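Local coordinates for protein SidF, inhibitor of growth family, member 3 (Legionella pneumophila subsp. pneumophila, PDB 4FYE) that removes phosphate from phosphoinositide lipids, probably the D3 phosphate of phosphatidylinositol 3,4,5-trisphosphate, at residues A[32-35]-A[36-40]; A[68-71]-A[72-75]; A[76-79]-A[80-84]. The protein carries 1 engineered substitution. All coordinates share one frame; numbering follows the deposited sequence.

Interaction 1: A[32-35]-A[36-40]; sequences YGYP and GERQV
R38 reaches back along the chain to Y32, and Y34 lies beside it. Backbone hydrogen bonds fix the bend between them. The carbonyl of Y34 accepts from two amides: E37 N to Y34 O is 2.9 Å, with the donor above the carbonyl plane, and R38 N to Y34 O is also 2.9 Å, with a straight 166° bond lying in that plane. One oxygen therefore holds both residues after the bend. P35 and G36 have the backbone angles of a type II beta turn, with G36 at its third position, where the positive phi of 79° suits glycine. The turn leads into strand 39-42, at an edge of the six-stranded sheet.

The side-chain bond comes from R38, extended from CG to NE. Its NH1 donates to Y32 O at 2.8 Å, in the carbonyl plane but bent at 138°. Y32 O also takes a weak bond from N77, and R38 NH2 bonds S715.

Packing involves the Y34 ring. Its CD2 lies over one face of the R38 guanidinium, 3.6 Å from R38 NE, and the two planes are about halfway between parallel and perpendicular. E37 runs along the same ring, with OE1 3.8 Å from Y34 CD1. E37 OE2 is hydrogen-bonded to G67 N. On the backbone side, R38 CB packs 3.5 Å from G33 O. The Y34 hydroxyl bonds E74 and the D70 amide.

Interaction 2: A[68-71]-A[72-75]; sequences QPDV and IQEA
D70 caps the helix that follows it, occupying the N-cap position of helix 71-92. Its CG is anti to the backbone N (chi1 178°), which turns the carboxylate toward the amides of the first turn. OD1 accepts from the Q73 amide there: D70 OD1 to Q73 N is 3.5 Å, a weak but straight bond. The I72 amide is also close, with I72 N 3.1 Å from D70 OD1. The D70 carbonyl takes the first bond of the helical series, from E74 N to D70 O at 3.1 Å. The next bond is shorter, A75 N to V71 O at 2.8 Å.

The Q73 chain passes across D70 at a slant, with Q73 CG 3.8 Å from D70 CG and the amide plane steeply turned (78°) against the carboxylate. The Q73 chain is bent at chi2, and its amide oxygen is satisfied by the backbone N of Y34. E74 has its CG 3.4 Å from D70 O. E74 is buried, and its OE2 is hydrogen-bonded to the hydroxyls of S715 and Y34.

V71 and A75 pack against helix 136-163, V71 on F141 and L145 and A75 on V148. E74 meets helix 733-741 at F733, V736 and F739.

Interaction 3: A[76-79]-A[80-84]; sequences NNYI and DNLVA
This is a run of i to i+4 contacts along one helix, in the middle of helix 71-92. Four backbone bonds carry it. D80 N to N76 O is 3.0 Å and N81 N to N77 O is 2.9 Å. The next two follow in the same order, L82 N to Y78 O at 3.2 Å and V83 N to I79 O at 2.8 Å.

Two apolar pairs run along the helix. Y78 and L82 lie side by side and point the same way, because both carry CG anti to the backbone N. Y78 CE2 approaches L82 CD1 at 4.1 Å. One residue on, I79 CG2 meets V83 CG2 at 4.3 Å.

Such spacing is that of a regular alpha helix. I79 lies between two helices, against L152 and F155 of helix 136-163 and A109 of helix 98-119; L82 packs on F155, and V83 on I105 and A109.

N81 sits over the preceding turn, with its CB 3.2 Å from N77 O. N81 and D80 have polar partners outside this stretch: the N81 amide bonds the backbone of A31 and of G713, and D80 OD1 makes a salt bridge with K113 of helix 98-119.

Interactions 2 and 3 follow one another on helix 71-92, the first at its start and the second farther along. Interaction 1 lies beside both, in the turn before strand 39-42, and joins that edge of the sheet to the helix. It meets interaction 2 through Y34 and interaction 3 through Y32 and N77. All three are partly buried and lie well out from the centre of the chain. Interaction 1 has a buried arginine at one end and exposed turn residues P35 and G36 at the other. Interaction 2 caps a helix start with a carboxylate, through a weak bond. Interaction 3 adds apolar side-chain pairs to regular helical backbone bonds.

Interaction 1: A[32-35]-A[36-40]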
# COMPACT_ATOMS: atom_id res chain seq x y z
N TYR A 32 -4.14 18.71 -11.73
CA TYR A 32 -4.74 18.37 -10.44
C TYR A 32 -5.94 19.22 -9.98
O TYR A 32 -6.71 18.75 -9.13
CB TYR A 32 -3.66 18.52 -9.42
CG TYR A 32 -2.62 17.50 -9.53
CD1 TYR A 32 -2.79 16.22 -8.91
CD2 TYR A 32 -1.44 17.76 -10.22
CE1 TYR A 32 -1.80 15.25 -8.98
CE2 TYR A 32 -0.44 16.78 -10.30
CZ TYR A 32 -0.62 15.55 -9.68
OH TYR A 32 0.40 14.63 -9.72
N GLY A 33 -6.09 20.43 -10.56
CA GLY A 33 -7.15 21.39 -10.26
C GLY A 33 -7.03 21.93 -8.84
O GLY A 33 -5.98 21.80 -8.20
N TYR A 34 -8.12 22.51 -8.31
CA TYR A 34 -8.07 23.19 -7.04
C TYR A 34 -6.85 24.15 -6.97
O TYR A 34 -5.97 24.01 -6.09
CB TYR A 34 -8.10 22.17 -5.88
CG TYR A 34 -9.23 21.14 -5.97
CD1 TYR A 34 -10.49 21.37 -5.32
CD2 TYR A 34 -9.09 19.96 -6.72
CE1 TYR A 34 -11.53 20.45 -5.42
CE2 TYR A 34 -10.15 19.05 -6.84
CZ TYR A 34 -11.35 19.29 -6.16
OH TYR A 34 -12.39 18.36 -6.26
N PRO A 35 -6.79 25.13 -7.87
CA PRO A 35 -5.65 26.07 -7.79
C PRO A 35 -5.49 26.75 -6.38
O PRO A 35 -6.45 27.12 -5.74
CB PRO A 35 -5.96 27.09 -8.89
CG PRO A 35 -7.47 27.06 -9.08
CD PRO A 35 -7.85 25.60 -8.78
N GLY A 36 -4.26 26.86 -5.89
CA GLY A 36 -4.04 27.43 -4.57
C GLY A 36 -4.33 26.46 -3.45
O GLY A 36 -3.95 26.73 -2.34
N GLU A 37 -4.99 25.33 -3.69
CA GLU A 37 -5.01 24.28 -2.66
C GLU A 37 -4.00 23.19 -3.06
O GLU A 37 -3.11 22.88 -2.27
CB GLU A 37 -6.40 23.73 -2.34
CG GLU A 37 -6.38 22.30 -1.75
CD GLU A 37 -7.79 21.59 -1.57
OE1 GLU A 37 -8.88 22.11 -1.97
OE2 GLU A 37 -7.83 20.47 -0.98
N ARG A 38 -4.09 22.67 -4.30
CA ARG A 38 -3.14 21.62 -4.80
C ARG A 38 -1.93 22.31 -5.42
O ARG A 38 -1.88 22.62 -6.62
CB ARG A 38 -3.81 20.60 -5.74
CG ARG A 38 -4.86 19.72 -5.03
CD ARG A 38 -5.52 18.79 -6.02
NE ARG A 38 -6.45 17.89 -5.36
CZ ARG A 38 -7.15 16.93 -5.96
NH1 ARG A 38 -7.09 16.73 -7.28
NH2 ARG A 38 -7.95 16.15 -5.25
N GLN A 39 -0.93 22.56 -4.60
CA GLN A 39 0.16 23.33 -5.07
C GLN A 39 1.28 22.44 -5.53
O GLN A 39 1.54 21.39 -4.94
CB GLN A 39 0.57 24.27 -3.98
CG GLN A 39 -0.63 25.16 -3.66
CD GLN A 39 -0.14 26.48 -3.15
OE1 GLN A 39 0.56 26.53 -2.12
NE2 GLN A 39 -0.40 27.55 -3.91
N VAL A 40 1.91 22.85 -6.62
CA VAL A 40 2.91 22.06 -7.27
C VAL A 40 4.28 22.72 -7.24
O VAL A 40 4.42 23.95 -7.39
CB VAL A 40 2.50 21.77 -8.71
CG1 VAL A 40 3.39 20.67 -9.29
CG2 VAL A 40 1.06 21.30 -8.73

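Interaction 2: A[68-71]-A[72-75]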
# COMPACT_ATOMS: atom_id res chain seq x y z
N GLN A 68 -12.23 18.76 -0.42
CA GLN A 68 -13.65 18.73 -0.59
C GLN A 68 -13.96 18.57 -2.07
O GLN A 68 -13.40 19.28 -2.86
CB GLN A 68 -14.16 20.04 -0.01
CG GLN A 68 -15.48 19.89 0.69
CD GLN A 68 -15.43 19.16 2.03
OE1 GLN A 68 -16.17 18.26 2.26
NE2 GLN A 68 -14.64 19.62 2.92
N PRO A 69 -14.83 17.61 -2.48
CA PRO A 69 -14.99 17.50 -3.99
C PRO A 69 -15.67 18.68 -4.58
O PRO A 69 -16.63 19.21 -4.01
CB PRO A 69 -15.94 16.35 -4.19
CG PRO A 69 -15.97 15.66 -2.88
CD PRO A 69 -15.62 16.60 -1.78
N ASP A 70 -15.20 19.07 -5.74
CA ASP A 70 -15.82 20.15 -6.46
C ASP A 70 -16.02 19.71 -7.92
O ASP A 70 -15.01 19.48 -8.61
CB ASP A 70 -14.89 21.36 -6.37
CG ASP A 70 -15.45 22.58 -7.15
OD1 ASP A 70 -16.14 22.38 -8.19
OD2 ASP A 70 -15.21 23.73 -6.74
N VAL A 71 -17.25 19.59 -8.42
CA VAL A 71 -17.41 18.96 -9.77
C VAL A 71 -16.88 19.77 -10.95
O VAL A 71 -16.37 19.22 -11.93
CB VAL A 71 -18.81 18.41 -10.09
CG1 VAL A 71 -19.16 17.29 -9.15
CG2 VAL A 71 -19.87 19.48 -10.03
N ILE A 72 -16.94 21.08 -10.85
CA ILE A 72 -16.19 21.89 -11.82
C ILE A 72 -14.70 21.56 -11.95
O ILE A 72 -14.21 21.34 -13.07
CB ILE A 72 -16.39 23.38 -11.59
CG1 ILE A 72 -17.89 23.64 -11.68
CG2 ILE A 72 -15.66 24.19 -12.70
CD1 ILE A 72 -18.23 25.09 -11.31
N GLN A 73 -14.00 21.52 -10.82
CA GLN A 73 -12.59 21.18 -10.81
C GLN A 73 -12.35 19.79 -11.36
O GLN A 73 -11.44 19.64 -12.15
CB GLN A 73 -11.96 21.33 -9.43
CG GLN A 73 -12.08 22.73 -8.86
CD GLN A 73 -11.35 23.72 -9.72
OE1 GLN A 73 -10.16 23.53 -10.02
NE2 GLN A 73 -12.06 24.77 -10.17
N GLU A 74 -13.16 18.81 -10.99
CA GLU A 74 -12.94 17.45 -11.45
C GLU A 74 -13.21 17.36 -12.94
O GLU A 74 -12.53 16.65 -13.66
CB GLU A 74 -13.86 16.46 -10.70
CG GLU A 74 -13.63 16.43 -9.18
CD GLU A 74 -12.24 15.89 -8.78
OE1 GLU A 74 -11.54 15.23 -9.57
OE2 GLU A 74 -11.83 16.15 -7.64
N ALA A 75 -14.25 18.04 -13.39
CA ALA A 75 -14.51 18.19 -14.81
C ALA A 75 -13.32 18.78 -15.56
O ALA A 75 -12.94 18.24 -16.59
CB ALA A 75 -15.72 19.03 -15.03

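Interaction 3: A[76-79]-A[80-84]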
# COMPACT_ATOMS: atom_id res chain seq x y z
N ASN A 76 -12.71 19.85 -15.03
CA ASN A 76 -11.49 20.39 -15.64
C ASN A 76 -10.35 19.40 -15.66
O ASN A 76 -9.71 19.28 -16.68
CB ASN A 76 -10.99 21.63 -14.94
CG ASN A 76 -11.88 22.85 -15.18
OD1 ASN A 76 -12.84 22.82 -15.91
ND2 ASN A 76 -11.58 23.90 -14.48
N ASN A 77 -10.12 18.67 -14.56
CA ASN A 77 -9.10 17.62 -14.51
C ASN A 77 -9.33 16.54 -15.56
O ASN A 77 -8.45 16.17 -16.33
CB ASN A 77 -9.07 16.97 -13.13
CG ASN A 77 -8.55 17.90 -12.09
OD1 ASN A 77 -7.93 18.91 -12.42
ND2 ASN A 77 -8.81 17.60 -10.82
N TYR A 78 -10.53 16.03 -15.57
CA TYR A 78 -10.94 15.11 -16.59
C TYR A 78 -10.74 15.65 -17.95
O TYR A 78 -10.18 14.94 -18.72
CB TYR A 78 -12.40 14.73 -16.45
CG TYR A 78 -12.74 13.63 -17.41
CD1 TYR A 78 -12.53 12.32 -17.07
CD2 TYR A 78 -13.24 13.91 -18.67
CE1 TYR A 78 -12.87 11.31 -17.95
CE2 TYR A 78 -13.58 12.91 -19.53
CZ TYR A 78 -13.37 11.62 -19.15
OH TYR A 78 -13.69 10.60 -19.99
N ILE A 79 -11.20 16.88 -18.26
CA ILE A 79 -11.01 17.38 -19.61
C ILE A 79 -9.50 17.38 -20.00
O ILE A 79 -9.10 16.82 -21.00
CB ILE A 79 -11.56 18.79 -19.81
CG1 ILE A 79 -13.03 18.99 -19.39
CG2 ILE A 79 -11.32 19.28 -21.21
CD1 ILE A 79 -14.08 18.28 -20.16
N ASP A 80 -8.67 18.00 -19.17
CA ASP A 80 -7.29 18.30 -19.50
C ASP A 80 -6.49 17.04 -19.59
O ASP A 80 -5.63 16.93 -20.47
CB ASP A 80 -6.64 19.20 -18.41
CG ASP A 80 -7.20 20.63 -18.39
OD1 ASP A 80 -7.86 21.07 -19.38
OD2 ASP A 80 -7.00 21.33 -17.37
N ASN A 81 -6.76 16.12 -18.67
CA ASN A 81 -5.96 14.90 -18.58
C ASN A 81 -6.30 13.97 -19.77
O ASN A 81 -5.42 13.38 -20.32
CB ASN A 81 -6.07 14.21 -17.22
CG ASN A 81 -5.38 15.00 -16.07
OD1 ASN A 81 -4.41 15.70 -16.27
ND2 ASN A 81 -5.89 14.87 -14.86
N LEU A 82 -7.55 13.92 -20.19
CA LEU A 82 -7.90 13.17 -21.38
C LEU A 82 -7.33 13.89 -22.62
O LEU A 82 -6.79 13.24 -23.56
CB LEU A 82 -9.43 13.04 -21.46
CG LEU A 82 -10.15 12.05 -22.39
CD1 LEU A 82 -11.47 12.60 -22.98
CD2 LEU A 82 -9.26 11.61 -23.52
N VAL A 83 -7.40 15.23 -22.63
CA VAL A 83 -6.86 15.99 -23.79
C VAL A 83 -5.42 15.68 -23.97
O VAL A 83 -4.98 15.55 -25.09
CB VAL A 83 -6.95 17.51 -23.64
CG1 VAL A 83 -5.91 18.21 -24.52
CG2 VAL A 83 -8.34 17.94 -24.04
N ALA A 84 -4.69 15.54 -22.86
CA ALA A 84 -3.26 15.22 -22.95
C ALA A 84 -3.06 13.81 -23.54
O ALA A 84 -2.33 13.64 -24.50
CB ALA A 84 -2.57 15.37 -21.58